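Putative c-1-tetrahydrofolate synthase, cytoplasmic (Leishmania major, PDB 4A26) catalyses the NADP-linked oxidation of N5,N10-methylenetetrahydrofolate and the hydrolysis of the resulting methenyl form, as a bifunctional dehydrogenase/cyclohydrolase of one-carbon metabolism. Local coordinates at the interface of chains A and B. Numbering follows the deposited sequence. Chains: chain A/B, Putative c-1-tetrahydrofolate synthase, cytoplasmic.

Contact 1: the interface of chains A and B. Residues chain A 167, 191-193; chain B 193-196, 199, 203, 207.
A:Arg167 and B:Tyr207 meet tip to tip, with the guanidinium plane turned 73° from the phenol ring. NH2 of the arginine lies over one ring face, offset toward the rim and 3.9 Å from the centroid, a cation-pi contact, while NE makes a weak hydrogen bond to the phenol OH. The arginine bends at chi3 (85°), which brings NE to the hydroxyl and NH2 to the rim. The carboxylate of B:Asp203 crosses the arginine obliquely, OD2 3.5 Å from CG of A:Arg167 and OD1 in a long salt bridge of 3.8 Å to NH1. CG2 of B:Thr193, from the tyrosine's own chain, covers the centre of the opposite face, and the two neighbours would limit the ring's tilt. A:Thr191 divides its branches: with OG1 beside the backbone N (chi1 -56°), CG2 packs 3.5 Å from CE2 of the tyrosine, and OG1 hydrogen-bonds B:Thr199 OG1 at 2.7 Å, the two side chains crossing at about a right angle. B:Thr199 OG1 also accepts from B:His196 N and donates to B:His196 O, so the hydroxyl is fixed by its own loop. Near the two-fold axis OG1 of A:Thr193 hydrogen-bonds OG1 of B:Thr193. A water joins A:Val192 N, B:Ile194 O and B:His196 NE2. Strands 191-195 of the two subunits pair antiparallel here, continuing the sheet of the NAD(P)-binding domain across the homodimer, with helix 201-209 of B packed against the junction.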
loop_
_atom_site.group_PDB
_atom_site.type_symbol
_atom_site.label_atom_id
_atom_site.label_comp_id
_atom_site.label_asym_id
_atom_site.label_seq_id
_atom_site.Cartn_x
_atom_site.Cartn_y
_atom_site.Cartn_z
ATOM N N ARG A 167 10.803 15.873 5.109
ATOM C CA ARG A 167 9.744 15.390 5.979
ATOM C C ARG A 167 8.415 15.808 5.361
ATOM O O ARG A 167 8.290 16.911 4.835
ATOM C CB ARG A 167 9.900 15.966 7.387
ATOM C CG ARG A 167 11.259 15.667 8.013
ATOM C CD ARG A 167 11.530 16.456 9.285
ATOM N NE ARG A 167 10.964 15.806 10.464
ATOM C CZ ARG A 167 11.381 15.996 11.720
ATOM N NH1 ARG A 167 12.385 16.827 11.997
ATOM N NH2 ARG A 167 10.788 15.343 12.714
ATOM N N THR A 191 10.190 11.287 4.035
ATOM C CA THR A 191 9.802 10.526 5.207
ATOM C C THR A 191 8.401 10.988 5.576
ATOM O O THR A 191 8.188 12.162 5.869
ATOM C CB THR A 191 10.809 10.708 6.348
ATOM O OG1 THR A 191 12.114 10.338 5.881
ATOM C CG2 THR A 191 10.443 9.838 7.529
ATOM N N VAL A 192 7.444 10.060 5.524
ATOM C CA VAL A 192 6.027 10.413 5.532
ATOM C C VAL A 192 5.316 10.023 6.826
ATOM O O VAL A 192 5.518 8.928 7.351
ATOM C CB VAL A 192 5.289 9.756 4.345
ATOM C CG1 VAL A 192 3.920 10.412 4.127
ATOM C CG2 VAL A 192 6.137 9.836 3.071
ATOM N N THR A 193 4.489 10.941 7.327
ATOM C CA THR A 193 3.573 10.676 8.437
ATOM C C THR A 193 2.138 10.947 7.990
ATOM O O THR A 193 1.840 12.017 7.448
ATOM C CB THR A 193 3.867 11.592 9.627
ATOM O OG1 THR A 193 5.264 11.538 9.937
ATOM C CG2 THR A 193 3.051 11.175 10.835
ATOM N N THR B 193 4.744 6.996 11.366
ATOM C CA THR B 193 5.769 7.528 10.486
ATOM C C THR B 193 6.694 6.371 10.108
ATOM O O THR B 193 7.130 5.624 10.977
ATOM C CB THR B 193 6.586 8.643 11.169
ATOM O OG1 THR B 193 5.706 9.683 11.629
ATOM C CG2 THR B 193 7.598 9.235 10.198
ATOM N N ILE B 194 6.975 6.223 8.814
ATOM C CA ILE B 194 7.838 5.154 8.311
ATOM C C ILE B 194 9.222 5.712 7.967
ATOM O O ILE B 194 9.359 6.518 7.037
ATOM C CB ILE B 194 7.232 4.502 7.051
ATOM C CG1 ILE B 194 5.874 3.860 7.377
ATOM C CG2 ILE B 194 8.182 3.455 6.468
ATOM C CD1 ILE B 194 5.075 3.464 6.139
ATOM N N VAL B 195 10.234 5.279 8.722
ATOM C CA VAL B 195 11.627 5.666 8.485
ATOM C C VAL B 195 12.300 4.650 7.559
ATOM O O VAL B 195 11.959 3.470 7.571
ATOM C CB VAL B 195 12.419 5.780 9.816
ATOM C CG1 VAL B 195 13.908 6.010 9.555
ATOM C CG2 VAL B 195 11.858 6.901 10.678
ATOM N N HIS B 196 13.257 5.123 6.764
ATOM C CA HIS B 196 13.917 4.304 5.747
ATOM C C HIS B 196 15.249 4.950 5.327
ATOM O O HIS B 196 15.684 5.926 5.941
ATOM C CB HIS B 196 12.972 4.116 4.550
ATOM C CG HIS B 196 12.338 5.384 4.068
ATOM N ND1 HIS B 196 13.000 6.292 3.271
ATOM C CD2 HIS B 196 11.102 5.896 4.274
ATOM C CE1 HIS B 196 12.200 7.310 3.008
ATOM N NE2 HIS B 196 11.041 7.095 3.603
ATOM N N THR B 199 15.586 8.694 4.840
ATOM C CA THR B 199 15.495 9.505 6.053
ATOM C C THR B 199 16.880 9.781 6.629
ATOM O O THR B 199 17.702 8.873 6.739
ATOM C CB THR B 199 14.678 8.782 7.137
ATOM O OG1 THR B 199 13.558 8.128 6.533
ATOM C CG2 THR B 199 14.203 9.756 8.194
ATOM N N ASP B 203 16.733 13.054 11.700
ATOM C CA ASP B 203 15.272 13.007 11.534
ATOM C C ASP B 203 14.704 11.769 12.209
ATOM O O ASP B 203 13.748 11.863 12.977
ATOM C CB ASP B 203 14.862 12.994 10.056
ATOM C CG ASP B 203 14.923 14.364 9.413
ATOM O OD1 ASP B 203 15.342 15.335 10.082
ATOM O OD2 ASP B 203 14.552 14.464 8.224
ATOM N N TYR B 207 11.930 11.682 15.192
ATOM C CA TYR B 207 10.697 10.899 15.146
ATOM C C TYR B 207 10.634 9.927 16.317
ATOM O O TYR B 207 9.577 9.756 16.921
ATOM C CB TYR B 207 10.572 10.117 13.837
ATOM C CG TYR B 207 10.230 10.963 12.633
ATOM C CD1 TYR B 207 9.061 11.718 12.592
ATOM C CD2 TYR B 207 11.061 10.983 11.522
ATOM C CE1 TYR B 207 8.744 12.491 11.479
ATOM C CE2 TYR B 207 10.755 11.748 10.409
ATOM C CZ TYR B 207 9.599 12.498 10.388
ATOM O OH TYR B 207 9.311 13.249 9.270
HETATM O O HOH W 1 8.175 7.379 4.809
#

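Contact 2: the interface of chains A and B. Residues chain A 186-187, 189-190; chain B 173, 196, 198.
B:Arg173 reaches across the dimer to grip A:Asn189 from the glycine-rich loop that follows strand 167-171 in the Rossmann-type NAD(P)-binding domain of this tetrahydrofolate dehydrogenase/cyclohydrolase; by family it would lie near the NADP 2'-phosphate, though the structure alone does not show a cofactor there. Both terminal guanidinium nitrogens point end-on at the amide oxygen OD1 of A:Asn189, with NH1 at 3.0 Å and NH2 at 2.9 Å. The oxygen lies almost in the guanidinium plane, yet the two flat groups are turned 55° from each other. NH1 approaches nearly along the C=O axis, whereas NH2 stands above the amide plane. Extended from CG to NE, the arginine passes A:Met186, whose side chain runs the opposite way; the thioether SD lies 3.9 Å from B:Arg173 CB. CG of the methionine, anti to its backbone N (chi1 174°), also packs against B:His196 CD2. B:His196 NE2 donates to the backbone oxygen of A:Ala190, 3.3 Å away, with the acceptor in the imidazole plane but the donor well above the carbonyl plane. In the second shell, imidazole and guanidinium lie face against face, ND1 of B:His196 3.6 Å above the guanidinium plane, which would hold both groups toward A. A weak bond from B:Gly198 N to ND1 may help to set the ring; ND1 as acceptor would agree with NE2 as donor. On the A side, helix 178-187 supplies A:Met186, and the following turn presents A:Asn189 and A:Ala190.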
loop_
_atom_site.group_PDB
_atom_site.type_symbol
_atom_site.label_atom_id
_atom_site.label_comp_id
_atom_site.label_asym_id
_atom_site.label_seq_id
_atom_site.Cartn_x
_atom_site.Cartn_y
_atom_site.Cartn_z
ATOM N N MET A 186 6.734 8.590 -0.141
ATOM C CA MET A 186 7.744 7.694 0.437
ATOM C C MET A 186 8.565 7.048 -0.663
ATOM O O MET A 186 9.773 6.875 -0.525
ATOM C CB MET A 186 7.109 6.602 1.305
ATOM C CG MET A 186 8.114 5.559 1.813
ATOM S SD MET A 186 7.513 4.558 3.181
ATOM C CE MET A 186 6.104 3.751 2.421
ATOM N N LYS A 187 7.895 6.687 -1.750
ATOM C CA LYS A 187 8.552 6.156 -2.940
ATOM C C LYS A 187 9.531 7.192 -3.509
ATOM O O LYS A 187 10.556 6.834 -4.100
ATOM C CB LYS A 187 7.489 5.784 -3.973
ATOM C CG LYS A 187 7.996 5.186 -5.269
ATOM C CD LYS A 187 6.856 5.114 -6.290
ATOM C CE LYS A 187 7.201 4.196 -7.444
ATOM N NZ LYS A 187 8.533 4.512 -8.054
ATOM N N ASN A 189 11.130 9.089 -1.555
ATOM C CA ASN A 189 12.113 9.143 -0.466
ATOM C C ASN A 189 11.947 10.312 0.503
ATOM O O ASN A 189 12.900 10.720 1.178
ATOM C CB ASN A 189 13.546 9.044 -1.003
ATOM C CG ASN A 189 13.849 7.677 -1.580
ATOM O OD1 ASN A 189 13.125 6.709 -1.325
ATOM N ND2 ASN A 189 14.923 7.584 -2.358
ATOM N N ALA A 190 10.725 10.832 0.578
ATOM C CA ALA A 190 10.340 11.731 1.655
ATOM C C ALA A 190 9.929 10.842 2.814
ATOM O O ALA A 190 9.405 9.751 2.601
ATOM C CB ALA A 190 9.185 12.625 1.232
ATOM N N ARG B 173 10.717 -0.022 5.469
ATOM C CA ARG B 173 9.562 0.024 4.575
ATOM C C ARG B 173 9.507 -1.216 3.678
ATOM O O ARG B 173 9.108 -1.128 2.515
ATOM C CB ARG B 173 9.625 1.290 3.711
ATOM C CG ARG B 173 10.904 1.426 2.880
ATOM C CD ARG B 173 10.821 2.599 1.928
ATOM N NE ARG B 173 12.124 2.975 1.393
ATOM C CZ ARG B 173 12.332 3.993 0.562
ATOM N NH1 ARG B 173 11.318 4.750 0.152
ATOM N NH2 ARG B 173 13.563 4.265 0.140
ATOM N N HIS B 196 13.257 5.123 6.764
ATOM C CA HIS B 196 13.917 4.304 5.747
ATOM C C HIS B 196 15.249 4.950 5.327
ATOM O O HIS B 196 15.684 5.926 5.941
ATOM C CB HIS B 196 12.972 4.116 4.550
ATOM C CG HIS B 196 12.338 5.384 4.068
ATOM N ND1 HIS B 196 13.000 6.292 3.271
ATOM C CD2 HIS B 196 11.102 5.896 4.274
ATOM C CE1 HIS B 196 12.200 7.310 3.008
ATOM N NE2 HIS B 196 11.041 7.095 3.603
ATOM N N GLY B 198 16.141 6.819 2.853
ATOM C CA GLY B 198 16.004 8.234 2.489
ATOM C C GLY B 198 15.969 9.200 3.669
ATOM O O GLY B 198 16.279 10.386 3.523
#

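The C-alpha centres of contact 1 and contact 2 lie about 7 Å apart, and B:His196 belongs to both. In chain A the two are also joined by sequence, since the turn used in contact 2 runs directly into the strand used in contact 1. In chain B, strand 191-195 leads into the loop carrying the shared histidine. Together they form a continuous stretch of the homodimer interface, pairing strand edges in contact 1 with a polar grip beside them in contact 2. Two-fold symmetry repeats both with the chains exchanged, tying the two NAD(P)-binding domains together.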